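Local coordinates for protein terminal oxygenase component of carbazole 1,9a-dioxygenase (Sphingomonas, PDB 3GKQ) that serves as the terminal oxygenase of carbazole 1,9a-dioxygenase, probably passing electrons from its Rieske [2Fe-2S] cluster to a nonheme iron that dioxygenates carbazole, at residues T280-W286 with Y297-R303. Sequence-based numbering, arbitrary orientation.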
ATOM      1  N   THR A 280     -27.439   4.062  36.598  1.00 36.21           N
ATOM      2  CA  THR A 280     -27.607   2.656  36.965  1.00 38.13           C
ATOM      3  C   THR A 280     -26.642   1.735  36.225  1.00 38.84           C
ATOM      4  O   THR A 280     -26.747   0.512  36.328  1.00 40.22           O
ATOM      5  CB  THR A 280     -29.032   2.164  36.660  1.00 39.06           C
ATOM      6  OG1 THR A 280     -29.254   2.209  35.243  1.00 39.51           O
ATOM      7  CG2 THR A 280     -30.069   3.046  37.367  1.00 39.57           C
ATOM      8  N   LEU A 281     -25.704   2.316  35.482  1.00 37.54           N
ATOM      9  CA  LEU A 281     -24.752   1.518  34.715  1.00 36.70           C
ATOM     10  C   LEU A 281     -23.304   1.949  34.900  1.00 35.85           C
ATOM     11  O   LEU A 281     -23.023   3.062  35.337  1.00 35.37           O
ATOM     12  CB  LEU A 281     -25.101   1.592  33.228  1.00 36.39           C
ATOM     13  CG  LEU A 281     -26.503   1.130  32.825  1.00 37.56           C
ATOM     14  CD1 LEU A 281     -26.746   1.442  31.356  1.00 36.03           C
ATOM     15  CD2 LEU A 281     -26.640  -0.359  33.097  1.00 37.20           C
ATOM     16  N   THR A 282     -22.391   1.042  34.567  1.00 35.89           N
ATOM     17  CA  THR A 282     -20.961   1.310  34.650  1.00 35.01           C
ATOM     18  C   THR A 282     -20.353   0.837  33.337  1.00 33.51           C
ATOM     19  O   THR A 282     -20.615  -0.281  32.891  1.00 32.96           O
ATOM     20  CB  THR A 282     -20.294   0.549  35.815  1.00 36.67           C
ATOM     21  OG1 THR A 282     -20.812   1.029  37.061  1.00 36.56           O
ATOM     22  CG2 THR A 282     -18.784   0.764  35.796  1.00 36.96           C
ATOM     23  N   GLN A 283     -19.549   1.686  32.711  1.00 31.88           N
ATOM     24  CA  GLN A 283     -18.933   1.317  31.449  1.00 31.52           C
ATOM     25  C   GLN A 283     -17.454   0.970  31.593  1.00 31.21           C
ATOM     26  O   GLN A 283     -16.701   1.667  32.277  1.00 30.09           O
ATOM     27  CB  GLN A 283     -19.106   2.440  30.429  1.00 31.70           C
ATOM     28  CG  GLN A 283     -18.652   2.051  29.031  1.00 32.30           C
ATOM     29  CD  GLN A 283     -19.131   3.024  27.980  1.00 34.93           C
ATOM     30  OE1 GLN A 283     -20.268   3.487  28.028  1.00 34.59           O
ATOM     31  NE2 GLN A 283     -18.271   3.330  27.012  1.00 34.33           N
ATOM     32  N   PHE A 284     -17.059  -0.118  30.940  1.00 30.77           N
ATOM     33  CA  PHE A 284     -15.681  -0.603  30.951  1.00 30.41           C
ATOM     34  C   PHE A 284     -15.221  -0.688  29.495  1.00 30.43           C
ATOM     35  O   PHE A 284     -15.943  -1.222  28.650  1.00 31.30           O
ATOM     36  CB  PHE A 284     -15.619  -1.999  31.577  1.00 30.47           C
ATOM     37  CG  PHE A 284     -16.155  -2.068  32.984  1.00 32.79           C
ATOM     38  CD1 PHE A 284     -15.329  -1.814  34.074  1.00 32.49           C
ATOM     39  CD2 PHE A 284     -17.483  -2.417  33.217  1.00 33.71           C
ATOM     40  CE1 PHE A 284     -15.815  -1.911  35.380  1.00 35.01           C
ATOM     41  CE2 PHE A 284     -17.979  -2.515  34.520  1.00 33.76           C
ATOM     42  CZ  PHE A 284     -17.142  -2.263  35.603  1.00 32.81           C
ATOM     43  N   GLU A 285     -14.032  -0.168  29.198  1.00 29.84           N
ATOM     44  CA  GLU A 285     -13.521  -0.206  27.828  1.00 29.96           C
ATOM     45  C   GLU A 285     -12.098  -0.743  27.730  1.00 28.70           C
ATOM     46  O   GLU A 285     -11.237  -0.391  28.535  1.00 28.68           O
ATOM     47  CB  GLU A 285     -13.522   1.191  27.201  1.00 31.65           C
ATOM     48  CG  GLU A 285     -14.832   1.939  27.261  1.00 36.62           C
ATOM     49  CD  GLU A 285     -14.835   3.148  26.343  1.00 38.94           C
ATOM     50  OE1 GLU A 285     -13.800   3.849  26.268  1.00 38.30           O
ATOM     51  OE2 GLU A 285     -15.874   3.395  25.698  1.00 40.08           O
ATOM     52  N   TRP A 286     -11.865  -1.589  26.729  1.00 27.85           N
ATOM     53  CA  TRP A 286     -10.545  -2.158  26.456  1.00 26.13           C
ATOM     54  C   TRP A 286     -10.120  -1.658  25.078  1.00 26.13           C
ATOM     55  O   TRP A 286     -10.959  -1.411  24.211  1.00 24.77           O
ATOM     56  CB  TRP A 286     -10.595  -3.690  26.424  1.00 27.07           C
ATOM     57  CG  TRP A 286     -10.415  -4.368  27.758  1.00 28.99           C
ATOM     58  CD1 TRP A 286      -9.253  -4.863  28.276  1.00 27.83           C
ATOM     59  CD2 TRP A 286     -11.434  -4.649  28.727  1.00 28.00           C
ATOM     60  NE1 TRP A 286      -9.484  -5.441  29.504  1.00 27.11           N
ATOM     61  CE2 TRP A 286     -10.818  -5.322  29.805  1.00 29.20           C
ATOM     62  CE3 TRP A 286     -12.814  -4.395  28.789  1.00 29.73           C
ATOM     63  CZ2 TRP A 286     -11.528  -5.750  30.932  1.00 29.23           C
ATOM     64  CZ3 TRP A 286     -13.523  -4.818  29.909  1.00 29.45           C
ATOM     65  CH2 TRP A 286     -12.876  -5.490  30.966  1.00 30.86           C
ATOM     66  N   TYR A 297     -11.582  -2.322  19.973  1.00 26.59           N
ATOM     67  CA  TYR A 297     -12.264  -1.465  20.935  1.00 27.80           C
ATOM     68  C   TYR A 297     -13.430  -2.266  21.512  1.00 28.04           C
ATOM     69  O   TYR A 297     -14.428  -2.507  20.835  1.00 28.66           O
ATOM     70  CB  TYR A 297     -12.748  -0.193  20.229  1.00 28.13           C
ATOM     71  CG  TYR A 297     -13.610   0.731  21.064  1.00 29.56           C
ATOM     72  CD1 TYR A 297     -13.312   0.977  22.405  1.00 29.85           C
ATOM     73  CD2 TYR A 297     -14.702   1.394  20.498  1.00 29.89           C
ATOM     74  CE1 TYR A 297     -14.075   1.861  23.165  1.00 31.61           C
ATOM     75  CE2 TYR A 297     -15.476   2.286  21.248  1.00 31.44           C
ATOM     76  CZ  TYR A 297     -15.154   2.514  22.581  1.00 32.87           C
ATOM     77  OH  TYR A 297     -15.893   3.408  23.323  1.00 32.85           O
ATOM     78  N   LEU A 298     -13.272  -2.695  22.761  1.00 28.96           N
ATOM     79  CA  LEU A 298     -14.267  -3.502  23.466  1.00 30.29           C
ATOM     80  C   LEU A 298     -15.035  -2.617  24.448  1.00 31.18           C
ATOM     81  O   LEU A 298     -14.437  -2.016  25.340  1.00 30.41           O
ATOM     82  CB  LEU A 298     -13.559  -4.615  24.241  1.00 30.48           C
ATOM     83  CG  LEU A 298     -14.125  -6.035  24.357  1.00 34.90           C
ATOM     84  CD1 LEU A 298     -13.801  -6.556  25.750  1.00 32.83           C
ATOM     85  CD2 LEU A 298     -15.623  -6.072  24.121  1.00 32.80           C
ATOM     86  N   GLN A 299     -16.353  -2.548  24.287  1.00 31.95           N
ATOM     87  CA  GLN A 299     -17.201  -1.730  25.155  1.00 32.07           C
ATOM     88  C   GLN A 299     -18.112  -2.613  25.994  1.00 32.08           C
ATOM     89  O   GLN A 299     -18.981  -3.287  25.450  1.00 33.08           O
ATOM     90  CB  GLN A 299     -18.079  -0.808  24.315  1.00 32.69           C
ATOM     91  CG  GLN A 299     -17.337   0.194  23.473  1.00 32.23           C
ATOM     92  CD  GLN A 299     -18.234   0.837  22.441  1.00 32.98           C
ATOM     93  OE1 GLN A 299     -18.614   0.206  21.452  1.00 31.10           O
ATOM     94  NE2 GLN A 299     -18.593   2.097  22.671  1.00 32.14           N
ATOM     95  N   MET A 300     -17.921  -2.601  27.310  1.00 31.23           N
ATOM     96  CA  MET A 300     -18.748  -3.411  28.198  1.00 32.01           C
ATOM     97  C   MET A 300     -19.580  -2.528  29.120  1.00 32.97           C
ATOM     98  O   MET A 300     -19.099  -1.511  29.626  1.00 32.90           O
ATOM     99  CB  MET A 300     -17.883  -4.332  29.071  1.00 32.07           C
ATOM    100  CG  MET A 300     -16.809  -5.127  28.332  1.00 31.17           C
ATOM    101  SD  MET A 300     -17.430  -6.102  26.969  1.00 33.75           S
ATOM    102  CE  MET A 300     -18.329  -7.392  27.855  1.00 29.35           C
ATOM    103  N   LEU A 301     -20.834  -2.915  29.327  1.00 33.88           N
ATOM    104  CA  LEU A 301     -21.723  -2.191  30.226  1.00 33.84           C
ATOM    105  C   LEU A 301     -22.114  -3.154  31.337  1.00 34.94           C
ATOM    106  O   LEU A 301     -22.521  -4.289  31.077  1.00 35.18           O
ATOM    107  CB  LEU A 301     -22.977  -1.698  29.497  1.00 32.41           C
ATOM    108  CG  LEU A 301     -22.794  -0.549  28.500  1.00 32.49           C
ATOM    109  CD1 LEU A 301     -24.154  -0.078  28.028  1.00 32.15           C
ATOM    110  CD2 LEU A 301     -22.039   0.606  29.154  1.00 29.96           C
ATOM    111  N   GLY A 302     -21.970  -2.710  32.576  1.00 34.32           N
ATOM    112  CA  GLY A 302     -22.314  -3.567  33.690  1.00 35.82           C
ATOM    113  C   GLY A 302     -23.378  -2.967  34.584  1.00 36.46           C
ATOM    114  O   GLY A 302     -23.488  -1.744  34.704  1.00 35.80           O
ATOM    115  N   ARG A 303     -24.172  -3.836  35.199  1.00 38.45           N
ATOM    116  CA  ARG A 303     -25.224  -3.408  36.113  1.00 41.08           C
ATOM    117  C   ARG A 303     -25.358  -4.415  37.240  1.00 41.77           C
ATOM    118  O   ARG A 303     -25.465  -5.619  36.999  1.00 41.96           O
ATOM    119  CB  ARG A 303     -26.571  -3.280  35.397  1.00 40.86           C
ATOM    120  CG  ARG A 303     -27.741  -3.062  36.362  1.00 43.76           C
ATOM    121  CD  ARG A 303     -29.070  -2.922  35.636  1.00 44.48           C
ATOM    122  NE  ARG A 303     -29.197  -1.621  34.989  1.00 47.75           N
ATOM    123  CZ  ARG A 303     -30.158  -1.304  34.127  1.00 49.44           C
ATOM    124  NH1 ARG A 303     -31.085  -2.199  33.800  1.00 49.39           N
ATOM    125  NH2 ARG A 303     -30.192  -0.090  33.589  1.00 49.04           N
TER
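Glu-285 meets the ring of Tyr-297 at its edge, with carboxylate and ring planes 89° apart, while Gln-299 CG lies over one ring face, 3.3 Å above the plane. Thr-280 O lies at the edge of the Arg-303 guanidinium, in its plane. Tyr-297 CG is anti to the backbone N (chi1 174°), which carries the phenol across to the carboxylate: OH donates to Glu-285 OE2, at a modelled 2.4 Å that is doubtfully short. Gln-283 NE2 adds a weak bond to the same oxygen, while its stronger partner is Asn-331 OD1. Glu-285 OE1 is held by Tyr-287. On the face opposite Glu-285 and Gln-299, Trp-286 CZ3 touches Met-300 CG at 3.7 Å, and Phe-156 packs edge-to-face with both Trp-286 and Phe-284. Segments 280-286 and 297-303 pair within the hairpin of strands 282-289 and 294-304, in the antiparallel sheet of the catalytic domain; the Glu-285 side chain is about 6 Å from a bound iron(II). Phe-284 N bonds Met-300 O at 2.8 Å, nearly straight (173°). Arg-303 NH2 reaches Thr-280 OG1 at 3.0 Å, tilted from the guanidinium plane. A leucine in place of Arg-303 would probably leave Glu-317 without its salt-bridge mate and Thr-280 OG1 without this donor, though Asp-278 also bonds that hydroxyl.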